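Local coordinates for nudix hydrolase domain-containing protein (Thermotoga maritima, PDB 3E57) that is of unknown function but is a putative Nudix hydrolase, a family that typically cleaves nucleoside diphosphates linked to another moiety, at residues E16-K22 with Y51-R57; F44-D49 with T114-L120; E64-I70 with S152-A158; I103-R108 with R125-V131. All blocks are in the same frame, centred on the assembly; numbering follows the deposited sequence.

Contact 1 of 4, residues E16-K22 with Y51-R57; sequences ERILVVK and YGFFRER
F53 turns CG between its own backbone N and carbonyl carbon (chi1 62°), which brings its ring against V20. V20 CG2 lies over one face of that ring, 3.6 Å from the centroid of F53, a CH-pi contact. F54 instead keeps CG beside its backbone N (chi1 -62°), and its ring meets L19 on the other face of the sheet. L19 CD1 sits over the F54 ring face, and L19 CB is 3.6 Å from F54 CE1. Strands 17-22 and 53-56 are antiparallel, and strand 17-22 in turn pairs with strand 66-77. I18 with R55 and V20 with F53 are the hydrogen-bonded pairs. I18 N to R55 O is 2.7 Å and nearly straight at the hydrogen. Beyond the last pair a water bridges K22 N and Y51 O. At the other end R57 N binds E16 O at 3.2 Å. R57 NH1 also forms a weak salt bridge with the E16 carboxylate, 3.4 Å from E16 OE2. R17 and R55 run side by side, with R17 NH1 3.5 Å from R55 NH1. R55 NH1 binds F54 O, and R17 NH2 forms a salt bridge with E109. These partners probably offset the closeness of the two positive charges.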
# COMPACT_ATOMS: atom_id res chain seq x y z
N GLU B 16 24.29 15.67 -12.77
CA GLU B 16 23.60 15.24 -11.52
C GLU B 16 23.62 13.71 -11.38
O GLU B 16 22.77 13.01 -11.95
CB GLU B 16 22.16 15.77 -11.51
CG GLU B 16 21.37 15.46 -10.24
CD GLU B 16 19.93 15.95 -10.29
OE1 GLU B 16 19.50 16.46 -11.35
OE2 GLU B 16 19.21 15.81 -9.27
N ARG B 17 24.58 13.19 -10.61
CA ARG B 17 24.60 11.78 -10.24
C ARG B 17 23.83 11.61 -8.93
O ARG B 17 24.09 12.33 -7.96
CB ARG B 17 26.02 11.26 -10.07
CG ARG B 17 26.84 11.24 -11.37
CD ARG B 17 27.43 9.85 -11.64
NE ARG B 17 28.34 9.42 -10.58
CZ ARG B 17 28.71 8.16 -10.37
NH1 ARG B 17 28.27 7.18 -11.15
NH2 ARG B 17 29.54 7.88 -9.38
N ILE B 18 22.91 10.65 -8.89
CA ILE B 18 21.97 10.54 -7.77
C ILE B 18 21.93 9.16 -7.11
O ILE B 18 22.31 8.17 -7.73
CB ILE B 18 20.54 11.00 -8.17
CG1 ILE B 18 20.05 10.32 -9.46
CG2 ILE B 18 20.51 12.51 -8.35
CD1 ILE B 18 19.56 8.91 -9.29
N LEU B 19 21.48 9.12 -5.85
CA LEU B 19 21.49 7.90 -5.05
C LEU B 19 20.46 6.89 -5.55
O LEU B 19 19.27 7.22 -5.72
CB LEU B 19 21.24 8.21 -3.57
CG LEU B 19 21.27 7.05 -2.56
CD1 LEU B 19 22.65 6.40 -2.50
CD2 LEU B 19 20.85 7.53 -1.17
N VAL B 20 20.92 5.66 -5.76
CA VAL B 20 20.07 4.57 -6.20
C VAL B 20 20.42 3.30 -5.43
O VAL B 20 21.46 3.22 -4.79
CB VAL B 20 20.23 4.32 -7.72
CG1 VAL B 20 19.76 5.53 -8.50
CG2 VAL B 20 21.69 3.98 -8.08
N VAL B 21 19.51 2.32 -5.47
CA VAL B 21 19.80 0.96 -5.05
C VAL B 21 19.31 0.00 -6.13
O VAL B 21 18.42 0.34 -6.89
CB VAL B 21 19.13 0.59 -3.71
CG1 VAL B 21 19.71 1.42 -2.58
CG2 VAL B 21 17.62 0.76 -3.79
N LYS B 22 19.92 -1.18 -6.20
CA LYS B 22 19.44 -2.22 -7.10
C LYS B 22 18.11 -2.73 -6.55
O LYS B 22 17.97 -2.91 -5.35
CB LYS B 22 20.44 -3.38 -7.21
CG LYS B 22 21.75 -3.02 -7.91
CD LYS B 22 22.52 -4.26 -8.42
CE LYS B 22 22.93 -5.22 -7.29
NZ LYS B 22 23.91 -6.28 -7.76
N TYR B 51 24.15 -0.94 0.33
CA TYR B 51 23.72 -1.18 -1.05
C TYR B 51 23.63 0.06 -1.93
O TYR B 51 23.53 -0.06 -3.15
CB TYR B 51 22.36 -1.89 -1.04
CG TYR B 51 22.39 -3.24 -0.38
CD1 TYR B 51 22.97 -4.33 -1.02
CD2 TYR B 51 21.83 -3.43 0.88
CE1 TYR B 51 22.98 -5.58 -0.42
CE2 TYR B 51 21.84 -4.67 1.48
CZ TYR B 51 22.42 -5.74 0.83
OH TYR B 51 22.44 -6.97 1.44
N GLY B 52 23.66 1.24 -1.33
CA GLY B 52 23.50 2.48 -2.08
C GLY B 52 24.70 2.80 -2.94
O GLY B 52 25.84 2.51 -2.56
N PHE B 53 24.44 3.39 -4.11
CA PHE B 53 25.49 3.93 -4.97
C PHE B 53 24.89 5.04 -5.83
O PHE B 53 23.67 5.22 -5.84
CB PHE B 53 26.13 2.82 -5.83
CG PHE B 53 25.18 2.14 -6.79
CD1 PHE B 53 25.21 2.41 -8.15
CD2 PHE B 53 24.26 1.20 -6.32
CE1 PHE B 53 24.35 1.78 -9.03
CE2 PHE B 53 23.39 0.56 -7.20
CZ PHE B 53 23.44 0.85 -8.55
N PHE B 54 25.74 5.80 -6.52
CA PHE B 54 25.27 6.93 -7.32
C PHE B 54 25.39 6.68 -8.82
O PHE B 54 26.31 6.01 -9.27
CB PHE B 54 25.99 8.21 -6.92
CG PHE B 54 25.76 8.61 -5.49
CD1 PHE B 54 24.70 9.45 -5.16
CD2 PHE B 54 26.57 8.13 -4.48
CE1 PHE B 54 24.47 9.81 -3.84
CE2 PHE B 54 26.35 8.48 -3.15
CZ PHE B 54 25.30 9.33 -2.83
N ARG B 55 24.43 7.22 -9.57
CA ARG B 55 24.36 7.06 -11.02
C ARG B 55 23.68 8.27 -11.65
O ARG B 55 22.88 8.95 -11.01
CB ARG B 55 23.56 5.80 -11.39
CG ARG B 55 24.30 4.48 -11.18
CD ARG B 55 25.51 4.33 -12.11
NE ARG B 55 26.18 3.03 -11.96
CZ ARG B 55 27.25 2.78 -11.20
NH1 ARG B 55 27.83 3.74 -10.48
NH2 ARG B 55 27.75 1.55 -11.15
N GLU B 56 24.01 8.53 -12.91
CA GLU B 56 23.40 9.62 -13.68
C GLU B 56 21.88 9.50 -13.67
O GLU B 56 21.33 8.42 -13.89
CB GLU B 56 23.91 9.58 -15.13
CG GLU B 56 23.25 10.57 -16.09
CD GLU B 56 23.47 12.02 -15.72
OE1 GLU B 56 24.51 12.33 -15.08
OE2 GLU B 56 22.62 12.86 -16.09
N ARG B 57 21.20 10.63 -13.43
CA ARG B 57 19.74 10.68 -13.28
C ARG B 57 19.01 10.25 -14.55
O ARG B 57 18.11 9.42 -14.49
CB ARG B 57 19.29 12.09 -12.88
CG ARG B 57 17.78 12.24 -12.68
CD ARG B 57 17.45 13.56 -12.00
NE ARG B 57 16.01 13.86 -12.01
CZ ARG B 57 15.44 14.92 -11.44
NH1 ARG B 57 16.18 15.82 -10.78
NH2 ARG B 57 14.13 15.10 -11.51
O HOH W 1 22.36 -1.73 -4.51

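Contact 2 of 4, residues F44-D49 with T114-L120; sequences FLNFLD and TPREAFL
The first two turns of helix 115-130 meet helix 41-51 through P115, R116 and F119, which face L45, L48 and D49. The N-to-C directions of the two short helical segments differ by 122°, and their axes approach to 8.6 Å. D49 OD1 accepts from R116 N at 3.1 Å, and the donor stands above the carboxylate plane. Next to it T114 is the N-cap, its OG1 taking a weak bond from E117 N. P115 CB rests on L48 O at 3.2 Å. R116 has CG opposite its backbone N (chi1 174°) and runs out extended to NE, which carries the guanidinium across L45. L45 CB lies over one guanidinium face, 3.4 Å from R116 NH1. A long ion pair reaches D49 OD2, while R116 NH2 has a firmer salt bridge to E42. Helix 115-130 probably corresponds to the Nudix helix and carries the R-E-V-N-E-E run near its far end. Around F119 the contact with helix 41-51 is apolar: L48 CD1 touches F119 CD1 at 3.5 Å. F44 turns its edge to the face of F119, an offset edge-to-face pair with planes at 77° and centroids 5.5 Å apart. F119 also reaches V69 and F160, in two strands of the central sheet.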
# COMPACT_ATOMS: atom_id res chain seq x y z
N PHE B 44 17.23 1.12 7.69
CA PHE B 44 17.22 1.75 6.36
C PHE B 44 18.55 2.44 6.02
O PHE B 44 19.07 2.27 4.92
CB PHE B 44 16.08 2.76 6.26
CG PHE B 44 16.01 3.43 4.93
CD1 PHE B 44 15.79 2.69 3.78
CD2 PHE B 44 16.18 4.80 4.82
CE1 PHE B 44 15.74 3.30 2.55
CE2 PHE B 44 16.13 5.42 3.57
CZ PHE B 44 15.91 4.66 2.45
N LEU B 45 19.08 3.23 6.94
CA LEU B 45 20.34 3.95 6.70
C LEU B 45 21.49 2.97 6.50
O LEU B 45 22.34 3.19 5.63
CB LEU B 45 20.66 4.89 7.86
CG LEU B 45 19.78 6.13 8.03
CD1 LEU B 45 20.26 6.91 9.23
CD2 LEU B 45 19.75 6.99 6.76
N ASN B 46 21.51 1.90 7.29
CA ASN B 46 22.47 0.80 7.12
C ASN B 46 22.31 0.17 5.74
O ASN B 46 23.29 -0.11 5.06
CB ASN B 46 22.26 -0.26 8.20
CG ASN B 46 22.77 0.18 9.56
OD1 ASN B 46 23.57 1.13 9.66
ND2 ASN B 46 22.33 -0.51 10.61
N PHE B 47 21.06 -0.04 5.33
CA PHE B 47 20.76 -0.56 3.99
C PHE B 47 21.35 0.33 2.90
O PHE B 47 21.92 -0.17 1.92
CB PHE B 47 19.24 -0.71 3.81
CG PHE B 47 18.82 -0.88 2.39
CD1 PHE B 47 18.87 -2.12 1.77
CD2 PHE B 47 18.33 0.21 1.66
CE1 PHE B 47 18.47 -2.28 0.45
CE2 PHE B 47 17.93 0.05 0.35
CZ PHE B 47 18.00 -1.20 -0.26
N LEU B 48 21.23 1.65 3.07
CA LEU B 48 21.81 2.60 2.12
C LEU B 48 23.33 2.51 2.08
O LEU B 48 23.92 2.51 1.01
CB LEU B 48 21.40 4.04 2.46
CG LEU B 48 19.93 4.41 2.29
CD1 LEU B 48 19.74 5.90 2.62
CD2 LEU B 48 19.45 4.07 0.88
N ASP B 49 23.96 2.46 3.24
CA ASP B 49 25.42 2.37 3.28
C ASP B 49 25.93 1.07 2.66
O ASP B 49 26.98 1.06 2.03
CB ASP B 49 25.94 2.51 4.71
CG ASP B 49 26.17 3.96 5.11
OD1 ASP B 49 26.37 4.82 4.20
OD2 ASP B 49 26.15 4.24 6.33
N THR B 114 29.28 9.41 1.84
CA THR B 114 28.70 8.07 1.84
C THR B 114 27.19 8.20 1.59
O THR B 114 26.63 9.27 1.82
CB THR B 114 28.89 7.36 3.20
OG1 THR B 114 28.26 8.13 4.24
CG2 THR B 114 30.38 7.17 3.51
N PRO B 115 26.54 7.11 1.12
CA PRO B 115 25.09 7.08 0.91
C PRO B 115 24.26 7.61 2.09
O PRO B 115 23.29 8.34 1.88
CB PRO B 115 24.81 5.59 0.71
CG PRO B 115 26.04 5.05 0.11
CD PRO B 115 27.17 5.84 0.72
N ARG B 116 24.63 7.22 3.30
CA ARG B 116 23.94 7.66 4.51
C ARG B 116 24.10 9.15 4.73
O ARG B 116 23.13 9.86 4.99
CB ARG B 116 24.47 6.89 5.70
CG ARG B 116 23.94 7.33 7.04
CD ARG B 116 24.91 6.97 8.14
NE ARG B 116 24.21 6.79 9.40
CZ ARG B 116 23.69 5.64 9.82
NH1 ARG B 116 23.80 4.51 9.11
NH2 ARG B 116 23.07 5.61 10.98
N GLU B 117 25.34 9.63 4.64
CA GLU B 117 25.64 11.04 4.81
C GLU B 117 24.98 11.88 3.72
O GLU B 117 24.44 12.95 4.00
CB GLU B 117 27.16 11.26 4.79
CG GLU B 117 27.60 12.69 5.06
CD GLU B 117 29.07 12.91 4.74
OE1 GLU B 117 29.81 11.90 4.61
OE2 GLU B 117 29.48 14.08 4.60
N ALA B 118 25.04 11.40 2.47
CA ALA B 118 24.43 12.11 1.34
C ALA B 118 22.92 12.16 1.51
O ALA B 118 22.30 13.19 1.24
CB ALA B 118 24.78 11.44 0.01
N PHE B 119 22.34 11.05 1.97
CA PHE B 119 20.90 10.96 2.21
C PHE B 119 20.46 12.01 3.22
O PHE B 119 19.56 12.80 2.95
CB PHE B 119 20.50 9.57 2.71
CG PHE B 119 19.02 9.43 2.98
CD1 PHE B 119 18.15 8.99 2.00
CD2 PHE B 119 18.50 9.76 4.23
CE1 PHE B 119 16.79 8.87 2.25
CE2 PHE B 119 17.14 9.65 4.49
CZ PHE B 119 16.28 9.20 3.49
N LEU B 120 21.13 12.03 4.37
CA LEU B 120 20.73 12.92 5.45
C LEU B 120 20.84 14.40 5.08
O LEU B 120 19.93 15.17 5.35
CB LEU B 120 21.52 12.59 6.73
CG LEU B 120 21.18 11.22 7.33
CD1 LEU B 120 22.08 10.89 8.51
CD2 LEU B 120 19.72 11.14 7.74

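Contact 3 of 4, residues E64-I70 with S152-A158; sequences ETTKQVI and SRVHLGA
K67 meets the 152-158 segment at CB, CG, CE and NZ. Its CB is 4.1 Å from L156 CB, and CG comes near the carbonyl oxygen of R153. CE closes on the same atom, with K67 CE to R153 O 3.3 Å. A bend at the last torsion (chi4 -92°) then sets NZ between two backbone carbonyls. It gives weak hydrogen bonds to R153 O at 3.1 Å and H155 O at 3.4 Å, and its stronger partner is N145 OD1. Beside it, strands 66-70 and 155-158 run parallel and bond in the regular alternating way. Q68 N binds V154 O at 2.8 Å, L156 N binds Q68 O, I70 N binds L156 O and A158 N binds I70 O. On the face that carries Q68, H155 and I70, I70 CG1 lies over the H155 ring, 4.0 Å from its centroid. Q68 OE1 is hydrogen-bonded to H106. Where the strands open, a water joins E64 O and R153 O. R153 NE forms a salt bridge with E64 OE2 at 3.1 Å, in the guanidinium plane but from above the carboxylate plane; R153 NH1 bonds S147 O. This parallel pair lies within the mixed sheet of the Nudix domain. K67 is buried, and its NZ faces N145 OD1 and, more weakly, two backbone carbonyls, which probably favours the charged form.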
# COMPACT_ATOMS: atom_id res chain seq x y z
N GLU B 64 14.28 -0.12 -14.54
CA GLU B 64 13.62 -0.76 -13.40
C GLU B 64 14.55 -1.72 -12.64
O GLU B 64 14.15 -2.29 -11.63
CB GLU B 64 12.35 -1.49 -13.84
CG GLU B 64 11.19 -0.56 -14.17
CD GLU B 64 9.89 -1.29 -14.50
OE1 GLU B 64 9.76 -2.49 -14.16
OE2 GLU B 64 8.99 -0.66 -15.09
N THR B 65 15.78 -1.89 -13.12
CA THR B 65 16.80 -2.64 -12.40
C THR B 65 17.24 -1.92 -11.12
O THR B 65 17.81 -2.54 -10.21
CB THR B 65 18.08 -2.85 -13.25
OG1 THR B 65 17.71 -3.34 -14.55
CG2 THR B 65 19.02 -3.84 -12.58
N THR B 66 17.01 -0.61 -11.07
CA THR B 66 17.34 0.19 -9.90
C THR B 66 16.17 1.06 -9.46
O THR B 66 15.24 1.34 -10.24
CB THR B 66 18.56 1.10 -10.17
OG1 THR B 66 18.32 1.90 -11.33
CG2 THR B 66 19.83 0.27 -10.37
N LYS B 67 16.22 1.48 -8.20
CA LYS B 67 15.26 2.43 -7.66
C LYS B 67 16.00 3.64 -7.11
O LYS B 67 16.98 3.51 -6.38
CB LYS B 67 14.37 1.75 -6.61
CG LYS B 67 13.35 0.82 -7.26
CD LYS B 67 12.38 0.17 -6.29
CE LYS B 67 11.09 -0.28 -7.00
NZ LYS B 67 10.00 0.79 -6.98
N GLN B 68 15.53 4.82 -7.51
CA GLN B 68 16.06 6.08 -7.05
C GLN B 68 15.52 6.37 -5.66
O GLN B 68 14.32 6.36 -5.45
CB GLN B 68 15.64 7.19 -8.01
CG GLN B 68 16.15 6.97 -9.44
CD GLN B 68 15.33 7.71 -10.47
OE1 GLN B 68 15.11 8.91 -10.36
NE2 GLN B 68 14.89 6.99 -11.50
N VAL B 69 16.42 6.60 -4.70
CA VAL B 69 16.00 6.89 -3.32
C VAL B 69 15.56 8.34 -3.19
O VAL B 69 16.35 9.27 -3.40
CB VAL B 69 17.12 6.58 -2.34
CG1 VAL B 69 16.72 7.01 -0.93
CG2 VAL B 69 17.46 5.10 -2.41
N ILE B 70 14.28 8.52 -2.84
CA ILE B 70 13.64 9.82 -2.77
C ILE B 70 13.21 10.11 -1.33
O ILE B 70 12.21 9.55 -0.86
CB ILE B 70 12.38 9.87 -3.69
CG1 ILE B 70 12.71 9.43 -5.12
CG2 ILE B 70 11.77 11.27 -3.71
CD1 ILE B 70 13.72 10.32 -5.82
N SER B 152 6.77 5.90 -10.62
CA SER B 152 6.64 5.14 -9.37
C SER B 152 7.52 3.91 -9.34
O SER B 152 8.19 3.66 -8.33
CB SER B 152 5.19 4.72 -9.15
OG SER B 152 4.42 5.86 -8.87
N ARG B 153 7.54 3.15 -10.43
CA ARG B 153 8.28 1.89 -10.47
C ARG B 153 9.81 2.04 -10.34
O ARG B 153 10.49 1.06 -9.99
CB ARG B 153 7.92 1.09 -11.72
CG ARG B 153 6.50 0.59 -11.71
CD ARG B 153 6.20 -0.40 -12.83
NE ARG B 153 6.15 0.20 -14.17
CZ ARG B 153 5.06 0.69 -14.76
NH1 ARG B 153 3.88 0.73 -14.14
NH2 ARG B 153 5.15 1.17 -16.00
N VAL B 154 10.33 3.23 -10.62
CA VAL B 154 11.77 3.48 -10.50
C VAL B 154 12.12 4.35 -9.29
O VAL B 154 13.27 4.73 -9.13
CB VAL B 154 12.35 4.12 -11.80
CG1 VAL B 154 12.01 3.26 -13.01
CG2 VAL B 154 11.86 5.54 -12.00
N HIS B 155 11.14 4.63 -8.42
CA HIS B 155 11.36 5.46 -7.23
C HIS B 155 11.06 4.68 -5.96
O HIS B 155 10.05 3.98 -5.88
CB HIS B 155 10.44 6.69 -7.26
CG HIS B 155 10.92 7.81 -8.12
ND1 HIS B 155 10.52 9.11 -7.94
CD2 HIS B 155 11.79 7.83 -9.16
CE1 HIS B 155 11.10 9.88 -8.84
NE2 HIS B 155 11.87 9.13 -9.60
N LEU B 156 11.93 4.83 -4.97
CA LEU B 156 11.68 4.32 -3.62
C LEU B 156 11.58 5.51 -2.69
O LEU B 156 12.54 6.25 -2.52
CB LEU B 156 12.84 3.42 -3.19
CG LEU B 156 12.79 2.91 -1.75
CD1 LEU B 156 11.57 2.03 -1.57
CD2 LEU B 156 14.07 2.14 -1.41
N GLY B 157 10.42 5.69 -2.07
CA GLY B 157 10.22 6.83 -1.18
C GLY B 157 10.59 6.52 0.25
O GLY B 157 10.27 5.44 0.75
N ALA B 158 11.27 7.45 0.90
CA ALA B 158 11.56 7.37 2.32
C ALA B 158 10.71 8.45 2.95
O ALA B 158 11.01 9.65 2.84
CB ALA B 158 13.05 7.64 2.60
O HOH W 2 12.03 -1.00 -10.40

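Contact 4 of 4, residues I103-R108 with R125-V131; sequences IGGHVR and REVNEEV
I103 and G105 make the tight part of this contact, where the strand and the loop after it press on the end of helix 115-130 and on V131, which begins the next strand. I103 CD1 meets V131 CG1 tip to tip at 3.7 Å. I103 CG2 slides past E130, 3.4 Å from E130 CG. G105 has no side chain, and E126 comes down on its backbone, with E126 CG 3.1 Å from G105 N. E126 gets there with CG opposite its backbone N (chi1 -180°) and a bend at the next bond. I103, E126 and V131 are buried. The other end is more open and polar, and E129 there is exposed. R125 bends at chi3, which turns its guanidinium to the loop. R125 NH2 bonds H106 O at 2.8 Å, the oxygen lying in the guanidinium plane and the donor in the carbonyl plane. The guanidinium of R108 lies flat on that of R125, planes at 16° and centres 3.7 Å apart, with R125 NH1 over the middle of R108. E129 OE2 serves both arginines. It accepts from R125 NH1 at 3.1 Å and, weakly, from R108 NH2 at 3.2 Å. Two stacked cations thus share one carboxylate. D111 adds a salt bridge to R125 NE and accepts from R108 N. The helix run R-E-V-N-E-E matches the REUXEE part of the Nudix signature. A loop folded back on this helix is characteristic of the Nudix loop-helix-loop, whose glutamates bind divalent metal in relatives.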
# COMPACT_ATOMS: atom_id res chain seq x y z
N ILE B 103 7.05 16.64 0.11
CA ILE B 103 8.06 17.30 -0.70
C ILE B 103 9.22 16.32 -0.85
O ILE B 103 9.81 15.88 0.13
CB ILE B 103 8.55 18.58 -0.02
CG1 ILE B 103 7.37 19.52 0.22
CG2 ILE B 103 9.60 19.27 -0.88
CD1 ILE B 103 7.66 20.55 1.27
N GLY B 104 9.51 15.95 -2.09
CA GLY B 104 10.55 14.98 -2.38
C GLY B 104 11.59 15.50 -3.34
O GLY B 104 11.35 16.45 -4.08
N GLY B 105 12.75 14.86 -3.32
CA GLY B 105 13.77 15.11 -4.32
C GLY B 105 14.81 14.02 -4.31
O GLY B 105 14.80 13.17 -3.44
N HIS B 106 15.72 14.07 -5.27
CA HIS B 106 16.79 13.08 -5.37
C HIS B 106 17.92 13.41 -4.40
O HIS B 106 18.10 14.56 -4.01
CB HIS B 106 17.31 13.02 -6.80
CG HIS B 106 16.32 12.46 -7.77
ND1 HIS B 106 15.32 13.22 -8.34
CD2 HIS B 106 16.15 11.20 -8.25
CE1 HIS B 106 14.59 12.47 -9.14
NE2 HIS B 106 15.08 11.24 -9.11
N VAL B 107 18.67 12.38 -4.01
CA VAL B 107 19.89 12.59 -3.24
C VAL B 107 21.04 12.65 -4.25
O VAL B 107 21.16 11.77 -5.09
CB VAL B 107 20.11 11.47 -2.21
CG1 VAL B 107 21.46 11.64 -1.50
CG2 VAL B 107 18.95 11.44 -1.21
N ARG B 108 21.85 13.70 -4.17
CA ARG B 108 22.93 13.93 -5.12
C ARG B 108 24.25 13.45 -4.55
O ARG B 108 24.48 13.52 -3.35
CB ARG B 108 23.05 15.42 -5.45
CG ARG B 108 21.81 16.03 -6.08
CD ARG B 108 21.94 17.54 -6.11
NE ARG B 108 20.72 18.20 -6.57
CZ ARG B 108 20.43 19.49 -6.36
NH1 ARG B 108 21.26 20.28 -5.70
NH2 ARG B 108 19.28 19.98 -6.82
N ARG B 125 18.48 19.42 2.33
CA ARG B 125 18.59 20.28 1.15
C ARG B 125 17.31 20.27 0.32
O ARG B 125 16.73 21.32 0.02
CB ARG B 125 19.76 19.83 0.28
CG ARG B 125 19.87 20.56 -1.05
CD ARG B 125 20.94 19.96 -1.96
NE ARG B 125 20.74 18.53 -2.18
CZ ARG B 125 19.80 18.02 -2.98
NH1 ARG B 125 18.95 18.79 -3.63
NH2 ARG B 125 19.71 16.71 -3.12
N GLU B 126 16.89 19.06 -0.06
CA GLU B 126 15.65 18.80 -0.80
C GLU B 126 14.48 19.64 -0.29
O GLU B 126 13.82 20.33 -1.06
CB GLU B 126 15.34 17.30 -0.67
CG GLU B 126 14.10 16.78 -1.37
CD GLU B 126 12.86 16.83 -0.51
OE1 GLU B 126 12.71 16.00 0.43
OE2 GLU B 126 12.01 17.70 -0.80
N VAL B 127 14.25 19.58 1.02
CA VAL B 127 13.17 20.34 1.66
C VAL B 127 13.42 21.85 1.60
O VAL B 127 12.53 22.61 1.24
CB VAL B 127 12.97 19.88 3.13
CG1 VAL B 127 12.02 20.83 3.89
CG2 VAL B 127 12.45 18.45 3.18
N ASN B 128 14.64 22.27 1.93
CA ASN B 128 14.98 23.71 1.95
C ASN B 128 14.95 24.41 0.59
O ASN B 128 14.72 25.61 0.52
CB ASN B 128 16.33 23.93 2.65
CG ASN B 128 16.26 23.70 4.16
OD1 ASN B 128 15.18 23.68 4.76
ND2 ASN B 128 17.43 23.52 4.78
N GLU B 129 15.16 23.66 -0.49
CA GLU B 129 14.99 24.20 -1.85
C GLU B 129 13.55 24.58 -2.16
O GLU B 129 13.30 25.48 -2.96
CB GLU B 129 15.46 23.20 -2.92
CG GLU B 129 16.97 23.09 -3.07
CD GLU B 129 17.39 21.99 -4.04
OE1 GLU B 129 16.52 21.25 -4.56
OE2 GLU B 129 18.60 21.84 -4.29
N GLU B 130 12.59 23.89 -1.53
CA GLU B 130 11.18 24.07 -1.87
C GLU B 130 10.46 25.00 -0.90
O GLU B 130 9.59 25.76 -1.30
CB GLU B 130 10.45 22.73 -1.89
CG GLU B 130 11.12 21.65 -2.73
CD GLU B 130 10.44 21.43 -4.08
OE1 GLU B 130 9.79 20.37 -4.24
OE2 GLU B 130 10.56 22.30 -4.97
N VAL B 131 10.80 24.92 0.38
CA VAL B 131 10.05 25.65 1.39
C VAL B 131 10.94 26.25 2.45
O VAL B 131 12.01 25.72 2.75
CB VAL B 131 9.03 24.72 2.07
CG1 VAL B 131 8.00 24.21 1.06
CG2 VAL B 131 9.74 23.57 2.76

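From the N terminus, contact 1 closes first, folding strand 53-56 back on strand 17-22 with helices 23-30 and 41-51 in the loop between. Contact 2 starts within that loop and crosses it, laying helix 41-51 against helix 115-130 on one face of the sheet. Contact 3 opens only after contact 1 has closed. It pairs strands 66-77 and 155-163, and its loop also crosses contact 2. Contact 4 lies within the span of contact 3 and again crosses contact 2, as both use helix 115-130. Strand 66-77 unites the sheet: L19 and V21 bond to it beside contact 1, and strand 103-104 flanks it. F119 packs on V69, and Q68 bonds H106, joining contact 3 to contacts 2 and 4.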